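PDB 2GM3: unknown protein from Arabidopsis thaliana, which binds AMP and belongs to the universal stress protein A family, forming a homohexamer, its wider cellular role being unknown. Local coordinates for residues R29-T34 with F46-L51; W106-D111 with V120-P125. All blocks are in the same frame, centred on the assembly; numbering follows the deposited sequence.

Contact 1. Residues R29-T34 with F46-L51; sequences RAFEWT and FKILLL
Phe31 carries the helix side of this buried apolar contact, its ring reaching Ile48 and Leu50, whose CB atoms both point toward helix 25-39. With CG anti to the backbone N (chi1 177°), the ring projects across to the strand, bridging a backbone gap of 9.4 Å between Phe31 CA and Ile48 CA. The outer CE1 corner does most of the touching. Leu50 CD2 lies 4.0 Å from Phe31 CE1 and equally close to CD1, the two side chains crossing at about a right angle. Ile48 CG2 comes to the ring edge instead, near its plane, 4.2 Å from Phe31 CE1. Phe92 of helix 81-99 meets the Phe31 ring edge-to-face and also touches Leu50, so a second helix packs on this cluster.

No hydrogen bond crosses between the segments. Within the helix, Thr34 OG1 bonds to Ala30 O at 2.8 Å, with the donor tilted 26° from the carbonyl plane. Thr34 N reaches the same oxygen, Ala30 O, from the opposite face at 3.1 Å, so one carbonyl satisfies both donors. Arg29 NH1 pairs with Glu32 OE1 at 3.5 Å, while Arg29 NE makes a salt bridge to Glu167, beyond the helix.

The contact packs the helix of a beta-alpha-beta crossover (strand 6-11, helix 25-39, strand 46-54) against the parallel sheet of the universal stress protein fold.

Contact 2. Residues W106-D111 with V120-P125; sequences WIKTGD and VKRVRP
Trp106 NE1 and Arg122 NH1, 3.7 Å apart, converge on one carboxylate oxygen, OE2 of Glu119, a turn back along helix 112-123: the indole N-H donates a hydrogen bond and the arginine forms a salt bridge. The setting is a beta-alpha unit of the parallel sheet, strand 102-109, outermost within the chain, leading through Gly110 and the N-cap residue Asp111 into its helix. Glu119 thus draws together two donors that cannot bond to each other. Trp106 NE1 lies at the edge of the Arg122 guanidinium, in its plane, and the ring and guanidinium planes stand 64° apart, so the two groups do not stack.

Lys108 approaches Arg122 from farther along the strand, its chain bent at chi2 (-74°). Its NZ sits 3.8 Å from Arg122 NH1, a like-charge approach that the neighbouring carboxylate of Glu119 probably eases.

Val123 adds the apolar part of the contact. Its CG2 touches the benzo part of the indole, 3.8 Å from Trp106 CZ2 and 4.1 Å from Trp106 CH2. The same Val123 methyl, CG2, also lies 3.4 Å above one face of the Arg122 guanidinium, offset toward its rim.

How the contacts relate
Contact 1 closes before contact 2 opens along the chain; their centres are about 15 Å apart, and both reach one parallel sheet, where strands 46-54 and 102-109 are neighbours. A probable hydrogen bond from Trp106 N to Leu50 O (3.0 Å) joins the strands. Contact 1 uses the sheet face toward helix 25-39, whereas contact 2 packs helix 112-123 over the other face; Leu49 reaches that side, its CD1 3.5 Å from Val123 CG1. Leu51, also turned that way, packs on Trp106 and touches the bound AMP. The contacts therefore pack helices on both faces of the alpha/beta sandwich, contact 1 including the pocket residue Leu51 and contact 2 lying at the sheet's outermost strand within the chain.

Contact 1. Residues R29-T34 with F46-L51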
ATOM      1  N   ARG A  29      12.428  -3.364   5.788  1.00 57.01           N
ATOM      2  CA  ARG A  29      11.405  -4.376   5.749  1.00 57.13           C
ATOM      3  C   ARG A  29      10.437  -4.089   4.606  1.00 57.27           C
ATOM      4  O   ARG A  29      10.105  -4.986   3.816  1.00 56.77           O
ATOM      5  CB  ARG A  29      10.661  -4.458   7.093  1.00 56.98           C
ATOM      6  CG  ARG A  29       9.442  -5.347   7.033  1.00 57.07           C
ATOM      7  CD  ARG A  29       9.859  -6.784   6.647  1.00 57.69           C
ATOM      8  NE  ARG A  29      11.001  -7.191   7.441  1.00 57.78           N
ATOM      9  CZ  ARG A  29      12.035  -7.869   6.978  1.00 60.25           C
ATOM     10  NH1 ARG A  29      12.073  -8.258   5.702  1.00 61.51           N
ATOM     11  NH2 ARG A  29      13.033  -8.153   7.797  1.00 58.91           N
ATOM     12  N   ALA A  30      10.029  -2.824   4.507  1.00 57.04           N
ATOM     13  CA  ALA A  30       9.125  -2.391   3.453  1.00 57.49           C
ATOM     14  C   ALA A  30       9.661  -2.697   2.046  1.00 57.67           C
ATOM     15  O   ALA A  30       8.936  -3.209   1.196  1.00 57.65           O
ATOM     16  CB  ALA A  30       8.864  -0.926   3.591  1.00 56.55           C
ATOM     17  N   PHE A  31      10.924  -2.352   1.821  1.00 57.42           N
ATOM     18  CA  PHE A  31      11.588  -2.606   0.550  1.00 57.40           C
ATOM     19  C   PHE A  31      11.713  -4.102   0.293  1.00 57.73           C
ATOM     20  O   PHE A  31      11.322  -4.574  -0.753  1.00 58.30           O
ATOM     21  CB  PHE A  31      12.981  -2.009   0.582  1.00 56.61           C
ATOM     22  CG  PHE A  31      13.796  -2.276  -0.646  1.00 55.97           C
ATOM     23  CD1 PHE A  31      13.712  -1.414  -1.749  1.00 53.96           C
ATOM     24  CD2 PHE A  31      14.734  -3.321  -0.661  1.00 54.28           C
ATOM     25  CE1 PHE A  31      14.491  -1.642  -2.869  1.00 55.24           C
ATOM     26  CE2 PHE A  31      15.534  -3.535  -1.775  1.00 54.98           C
ATOM     27  CZ  PHE A  31      15.420  -2.690  -2.878  1.00 54.66           C
ATOM     28  N   GLU A  32      12.248  -4.845   1.240  1.00 57.66           N
ATOM     29  CA  GLU A  32      12.438  -6.279   1.025  1.00 58.89           C
ATOM     30  C   GLU A  32      11.125  -7.031   0.802  1.00 58.71           C
ATOM     31  O   GLU A  32      11.055  -7.933  -0.009  1.00 58.63           O
ATOM     32  CB  GLU A  32      13.210  -6.928   2.174  1.00 58.44           C
ATOM     33  CG  GLU A  32      14.585  -6.276   2.307  1.00 62.51           C
ATOM     34  CD  GLU A  32      15.553  -7.020   3.197  1.00 67.49           C
ATOM     35  OE1 GLU A  32      15.124  -7.707   4.156  1.00 66.96           O
ATOM     36  OE2 GLU A  32      16.767  -6.881   2.916  1.00 70.75           O
ATOM     37  N   TRP A  33      10.093  -6.644   1.528  1.00 58.69           N
ATOM     38  CA  TRP A  33       8.808  -7.245   1.390  1.00 58.71           C
ATOM     39  C   TRP A  33       8.266  -6.993  -0.012  1.00 59.18           C
ATOM     40  O   TRP A  33       7.738  -7.919  -0.637  1.00 58.92           O
ATOM     41  CB  TRP A  33       7.856  -6.657   2.417  1.00 58.41           C
ATOM     42  CG  TRP A  33       6.534  -7.307   2.459  1.00 58.22           C
ATOM     43  CD1 TRP A  33       6.159  -8.343   3.272  1.00 57.38           C
ATOM     44  CD2 TRP A  33       5.391  -6.975   1.678  1.00 57.80           C
ATOM     45  NE1 TRP A  33       4.869  -8.666   3.045  1.00 57.92           N
ATOM     46  CE2 TRP A  33       4.359  -7.846   2.072  1.00 58.03           C
ATOM     47  CE3 TRP A  33       5.137  -6.035   0.672  1.00 58.86           C
ATOM     48  CZ2 TRP A  33       3.090  -7.819   1.492  1.00 57.35           C
ATOM     49  CZ3 TRP A  33       3.867  -5.999   0.102  1.00 58.14           C
ATOM     50  CH2 TRP A  33       2.857  -6.881   0.529  1.00 58.00           C
ATOM     51  N   THR A  34       8.373  -5.750  -0.479  1.00 58.98           N
ATOM     52  CA  THR A  34       7.935  -5.408  -1.811  1.00 59.70           C
ATOM     53  C   THR A  34       8.629  -6.236  -2.869  1.00 60.12           C
ATOM     54  O   THR A  34       7.963  -6.690  -3.773  1.00 60.71           O
ATOM     55  CB  THR A  34       8.096  -3.895  -2.128  1.00 59.63           C
ATOM     56  OG1 THR A  34       7.411  -3.131  -1.133  1.00 60.83           O
ATOM     57  CG2 THR A  34       7.481  -3.566  -3.477  1.00 59.05           C
ATOM     58  N   PHE A  46       8.454  -4.230 -12.962  1.00 58.93           N
ATOM     59  CA  PHE A  46       8.495  -3.173 -11.956  1.00 58.93           C
ATOM     60  C   PHE A  46       9.757  -2.321 -12.062  1.00 59.20           C
ATOM     61  O   PHE A  46      10.820  -2.819 -12.424  1.00 59.57           O
ATOM     62  CB  PHE A  46       8.387  -3.785 -10.546  1.00 58.48           C
ATOM     63  CG  PHE A  46       7.081  -4.481 -10.306  1.00 58.09           C
ATOM     64  CD1 PHE A  46       6.906  -5.810 -10.686  1.00 57.66           C
ATOM     65  CD2 PHE A  46       6.018  -3.795  -9.753  1.00 55.67           C
ATOM     66  CE1 PHE A  46       5.696  -6.437 -10.498  1.00 56.93           C
ATOM     67  CE2 PHE A  46       4.811  -4.403  -9.564  1.00 57.25           C
ATOM     68  CZ  PHE A  46       4.635  -5.737  -9.924  1.00 56.97           C
ATOM     69  N   LYS A  47       9.623  -1.049 -11.713  1.00 59.27           N
ATOM     70  CA  LYS A  47      10.748  -0.140 -11.587  1.00 59.30           C
ATOM     71  C   LYS A  47      10.678   0.538 -10.209  1.00 59.11           C
ATOM     72  O   LYS A  47       9.650   1.067  -9.821  1.00 59.17           O
ATOM     73  CB  LYS A  47      10.693   0.898 -12.719  1.00 59.26           C
ATOM     74  CG  LYS A  47      11.804   1.920 -12.659  1.00 61.19           C
ATOM     75  CD  LYS A  47      11.896   2.768 -13.900  1.00 63.89           C
ATOM     76  CE  LYS A  47      13.028   3.775 -13.741  1.00 64.98           C
ATOM     77  NZ  LYS A  47      13.627   4.161 -15.072  1.00 66.66           N
ATOM     78  N   ILE A  48      11.768   0.505  -9.467  1.00 58.90           N
ATOM     79  CA  ILE A  48      11.762   1.027  -8.126  1.00 58.83           C
ATOM     80  C   ILE A  48      12.310   2.455  -8.128  1.00 59.23           C
ATOM     81  O   ILE A  48      13.383   2.727  -8.692  1.00 59.22           O
ATOM     82  CB  ILE A  48      12.583   0.149  -7.228  1.00 58.44           C
ATOM     83  CG1 ILE A  48      12.102  -1.306  -7.354  1.00 59.57           C
ATOM     84  CG2 ILE A  48      12.549   0.657  -5.799  1.00 58.38           C
ATOM     85  CD1 ILE A  48      10.608  -1.607  -7.030  1.00 57.88           C
ATOM     86  N   LEU A  49      11.551   3.372  -7.536  1.00 58.72           N
ATOM     87  CA  LEU A  49      11.980   4.760  -7.428  1.00 58.47           C
ATOM     88  C   LEU A  49      12.274   5.018  -5.938  1.00 58.28           C
ATOM     89  O   LEU A  49      11.378   5.029  -5.134  1.00 58.84           O
ATOM     90  CB  LEU A  49      10.908   5.712  -7.988  1.00 57.71           C
ATOM     91  CG  LEU A  49      10.458   5.407  -9.401  1.00 57.82           C
ATOM     92  CD1 LEU A  49       9.234   6.184  -9.728  1.00 58.79           C
ATOM     93  CD2 LEU A  49      11.544   5.736 -10.412  1.00 58.98           C
ATOM     94  N   LEU A  50      13.547   5.155  -5.593  1.00 57.66           N
ATOM     95  CA  LEU A  50      13.954   5.264  -4.211  1.00 56.92           C
ATOM     96  C   LEU A  50      14.117   6.709  -3.836  1.00 56.64           C
ATOM     97  O   LEU A  50      14.945   7.405  -4.405  1.00 57.04           O
ATOM     98  CB  LEU A  50      15.264   4.541  -3.999  1.00 56.55           C
ATOM     99  CG  LEU A  50      15.287   3.032  -4.201  1.00 57.84           C
ATOM    100  CD1 LEU A  50      16.662   2.615  -4.539  1.00 56.24           C
ATOM    101  CD2 LEU A  50      14.777   2.314  -2.863  1.00 58.02           C
ATOM    102  N   LEU A  51      13.300   7.175  -2.897  1.00 56.20           N
ATOM    103  CA  LEU A  51      13.405   8.539  -2.456  1.00 55.41           C
ATOM    104  C   LEU A  51      13.809   8.625  -0.976  1.00 55.62           C
ATOM    105  O   LEU A  51      13.172   8.007  -0.104  1.00 55.56           O
ATOM    106  CB  LEU A  51      12.107   9.265  -2.711  1.00 54.31           C
ATOM    107  CG  LEU A  51      11.938  10.592  -1.977  1.00 54.72           C
ATOM    108  CD1 LEU A  51      12.762  11.721  -2.574  1.00 52.05           C
ATOM    109  CD2 LEU A  51      10.458  10.956  -1.993  1.00 55.25           C
TER

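Contact 2. Residues W106-D111 with V120-P125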
ATOM      1  N   TRP A 106      17.107   9.060  -5.585  1.00 56.76           N
ATOM      2  CA  TRP A 106      17.532  10.440  -5.400  1.00 56.13           C
ATOM      3  C   TRP A 106      17.116  10.972  -4.044  1.00 56.31           C
ATOM      4  O   TRP A 106      16.349  10.327  -3.289  1.00 56.03           O
ATOM      5  CB  TRP A 106      16.993  11.315  -6.510  1.00 55.24           C
ATOM      6  CG  TRP A 106      15.560  11.519  -6.406  1.00 55.81           C
ATOM      7  CD1 TRP A 106      14.934  12.599  -5.889  1.00 55.39           C
ATOM      8  CD2 TRP A 106      14.536  10.608  -6.806  1.00 55.41           C
ATOM      9  NE1 TRP A 106      13.593  12.422  -5.926  1.00 55.48           N
ATOM     10  CE2 TRP A 106      13.310  11.214  -6.500  1.00 55.82           C
ATOM     11  CE3 TRP A 106      14.539   9.344  -7.410  1.00 56.27           C
ATOM     12  CZ2 TRP A 106      12.066  10.603  -6.778  1.00 56.80           C
ATOM     13  CZ3 TRP A 106      13.306   8.739  -7.700  1.00 57.59           C
ATOM     14  CH2 TRP A 106      12.087   9.367  -7.367  1.00 56.46           C
ATOM     15  N   ILE A 107      17.624  12.169  -3.760  1.00 56.10           N
ATOM     16  CA  ILE A 107      17.411  12.835  -2.501  1.00 56.47           C
ATOM     17  C   ILE A 107      16.703  14.152  -2.753  1.00 56.60           C
ATOM     18  O   ILE A 107      17.021  14.855  -3.704  1.00 56.46           O
ATOM     19  CB  ILE A 107      18.768  13.076  -1.819  1.00 56.43           C
ATOM     20  CG1 ILE A 107      19.375  11.710  -1.443  1.00 57.57           C
ATOM     21  CG2 ILE A 107      18.591  13.997  -0.594  1.00 57.13           C
ATOM     22  CD1 ILE A 107      20.795  11.707  -0.894  1.00 57.30           C
ATOM     23  N   LYS A 108      15.709  14.446  -1.919  1.00 56.90           N
ATOM     24  CA  LYS A 108      15.088  15.752  -1.858  1.00 56.90           C
ATOM     25  C   LYS A 108      15.246  16.285  -0.446  1.00 57.25           C
ATOM     26  O   LYS A 108      15.474  15.516   0.488  1.00 58.41           O
ATOM     27  CB  LYS A 108      13.619  15.634  -2.249  1.00 57.19           C
ATOM     28  CG  LYS A 108      13.396  15.368  -3.736  1.00 57.09           C
ATOM     29  CD  LYS A 108      13.644  16.619  -4.582  1.00 56.27           C
ATOM     30  CE  LYS A 108      13.517  16.315  -6.058  1.00 56.20           C
ATOM     31  NZ  LYS A 108      13.987  17.476  -6.897  1.00 56.97           N
ATOM     32  N   THR A 109      15.136  17.588  -0.273  1.00 57.56           N
ATOM     33  CA  THR A 109      15.296  18.194   1.039  1.00 57.80           C
ATOM     34  C   THR A 109      13.962  18.750   1.555  1.00 58.00           C
ATOM     35  O   THR A 109      13.115  19.189   0.770  1.00 58.07           O
ATOM     36  CB  THR A 109      16.407  19.302   0.971  1.00 58.28           C
ATOM     37  OG1 THR A 109      17.629  18.723   0.491  1.00 57.51           O
ATOM     38  CG2 THR A 109      16.678  19.958   2.339  1.00 57.70           C
ATOM     39  N   GLY A 110      13.781  18.730   2.872  1.00 58.19           N
ATOM     40  CA  GLY A 110      12.646  19.403   3.502  1.00 58.67           C
ATOM     41  C   GLY A 110      11.977  18.490   4.495  1.00 59.22           C
ATOM     42  O   GLY A 110      12.601  17.545   4.990  1.00 58.97           O
ATOM     43  N   ASP A 111      10.706  18.768   4.802  1.00 59.74           N
ATOM     44  CA  ASP A 111       9.950  17.887   5.697  1.00 60.12           C
ATOM     45  C   ASP A 111       9.586  16.579   4.964  1.00 60.08           C
ATOM     46  O   ASP A 111       8.900  16.608   3.927  1.00 60.39           O
ATOM     47  CB  ASP A 111       8.720  18.580   6.299  1.00 60.39           C
ATOM     48  CG  ASP A 111       7.830  17.606   7.075  1.00 63.04           C
ATOM     49  OD1 ASP A 111       8.344  16.573   7.582  1.00 66.90           O
ATOM     50  OD2 ASP A 111       6.611  17.838   7.160  1.00 64.39           O
ATOM     51  N   VAL A 120       5.485  12.399  -5.033  1.00 59.74           N
ATOM     52  CA  VAL A 120       4.424  11.597  -5.647  1.00 59.08           C
ATOM     53  C   VAL A 120       3.737  12.338  -6.766  1.00 59.42           C
ATOM     54  O   VAL A 120       3.578  11.788  -7.853  1.00 59.72           O
ATOM     55  CB  VAL A 120       3.406  11.075  -4.606  1.00 59.42           C
ATOM     56  CG1 VAL A 120       2.150  10.549  -5.303  1.00 57.40           C
ATOM     57  CG2 VAL A 120       4.073  10.009  -3.708  1.00 56.83           C
ATOM     58  N   LYS A 121       3.343  13.582  -6.528  1.00 59.57           N
ATOM     59  CA  LYS A 121       2.690  14.312  -7.601  1.00 60.35           C
ATOM     60  C   LYS A 121       3.589  14.812  -8.737  1.00 60.14           C
ATOM     61  O   LYS A 121       3.096  15.109  -9.817  1.00 60.07           O
ATOM     62  CB  LYS A 121       1.675  15.369  -7.116  1.00 61.08           C
ATOM     63  CG  LYS A 121       2.066  16.251  -5.938  1.00 62.68           C
ATOM     64  CD  LYS A 121       0.811  16.467  -5.043  1.00 64.31           C
ATOM     65  CE  LYS A 121       0.737  17.880  -4.484  1.00 64.93           C
ATOM     66  NZ  LYS A 121       0.460  18.857  -5.590  1.00 66.80           N
ATOM     67  N   ARG A 122       4.907  14.818  -8.519  1.00 60.17           N
ATOM     68  CA  ARG A 122       5.877  15.256  -9.534  1.00 59.80           C
ATOM     69  C   ARG A 122       6.247  14.059 -10.406  1.00 59.74           C
ATOM     70  O   ARG A 122       6.229  14.139 -11.624  1.00 59.41           O
ATOM     71  CB  ARG A 122       7.135  15.811  -8.835  1.00 59.84           C
ATOM     72  CG  ARG A 122       8.133  16.631  -9.675  1.00 59.99           C
ATOM     73  CD  ARG A 122       9.553  16.604  -9.060  1.00 59.94           C
ATOM     74  NE  ARG A 122      10.322  15.618  -9.789  1.00 61.17           N
ATOM     75  CZ  ARG A 122      11.211  14.775  -9.299  1.00 61.50           C
ATOM     76  NH1 ARG A 122      11.543  14.747  -8.029  1.00 61.78           N
ATOM     77  NH2 ARG A 122      11.781  13.933 -10.123  1.00 65.72           N
ATOM     78  N   VAL A 123       6.562  12.943  -9.758  1.00 59.69           N
ATOM     79  CA  VAL A 123       7.123  11.775 -10.416  1.00 59.64           C
ATOM     80  C   VAL A 123       6.013  10.891 -10.930  1.00 59.54           C
ATOM     81  O   VAL A 123       6.170  10.197 -11.929  1.00 59.55           O
ATOM     82  CB  VAL A 123       8.002  11.000  -9.416  1.00 59.65           C
ATOM     83  CG1 VAL A 123       8.380   9.619  -9.936  1.00 60.20           C
ATOM     84  CG2 VAL A 123       9.246  11.807  -9.089  1.00 60.22           C
ATOM     85  N   ARG A 124       4.881  10.939 -10.242  1.00 59.55           N
ATOM     86  CA  ARG A 124       3.716  10.132 -10.567  1.00 59.66           C
ATOM     87  C   ARG A 124       3.999   8.651 -10.651  1.00 59.16           C
ATOM     88  O   ARG A 124       3.813   8.051 -11.684  1.00 59.55           O
ATOM     89  CB  ARG A 124       2.978  10.694 -11.803  1.00 59.46           C
ATOM     90  CG  ARG A 124       1.830  11.601 -11.359  1.00 61.45           C
ATOM     91  CD  ARG A 124       1.424  12.626 -12.355  1.00 65.06           C
ATOM     92  NE  ARG A 124       2.537  12.925 -13.260  1.00 67.74           N
ATOM     93  CZ  ARG A 124       2.418  13.587 -14.406  1.00 66.81           C
ATOM     94  NH1 ARG A 124       1.247  14.060 -14.821  1.00 66.85           N
ATOM     95  NH2 ARG A 124       3.485  13.766 -15.143  1.00 67.50           N
ATOM     96  N   PRO A 125       4.426   8.055  -9.529  1.00 59.16           N
ATOM     97  CA  PRO A 125       4.646   6.602  -9.470  1.00 58.75           C
ATOM     98  C   PRO A 125       3.287   5.906  -9.401  1.00 58.37           C
ATOM     99  O   PRO A 125       2.276   6.535  -9.084  1.00 58.15           O
ATOM    100  CB  PRO A 125       5.426   6.418  -8.173  1.00 58.29           C
ATOM    101  CG  PRO A 125       4.956   7.562  -7.316  1.00 58.92           C
ATOM    102  CD  PRO A 125       4.669   8.707  -8.229  1.00 58.92           C
TER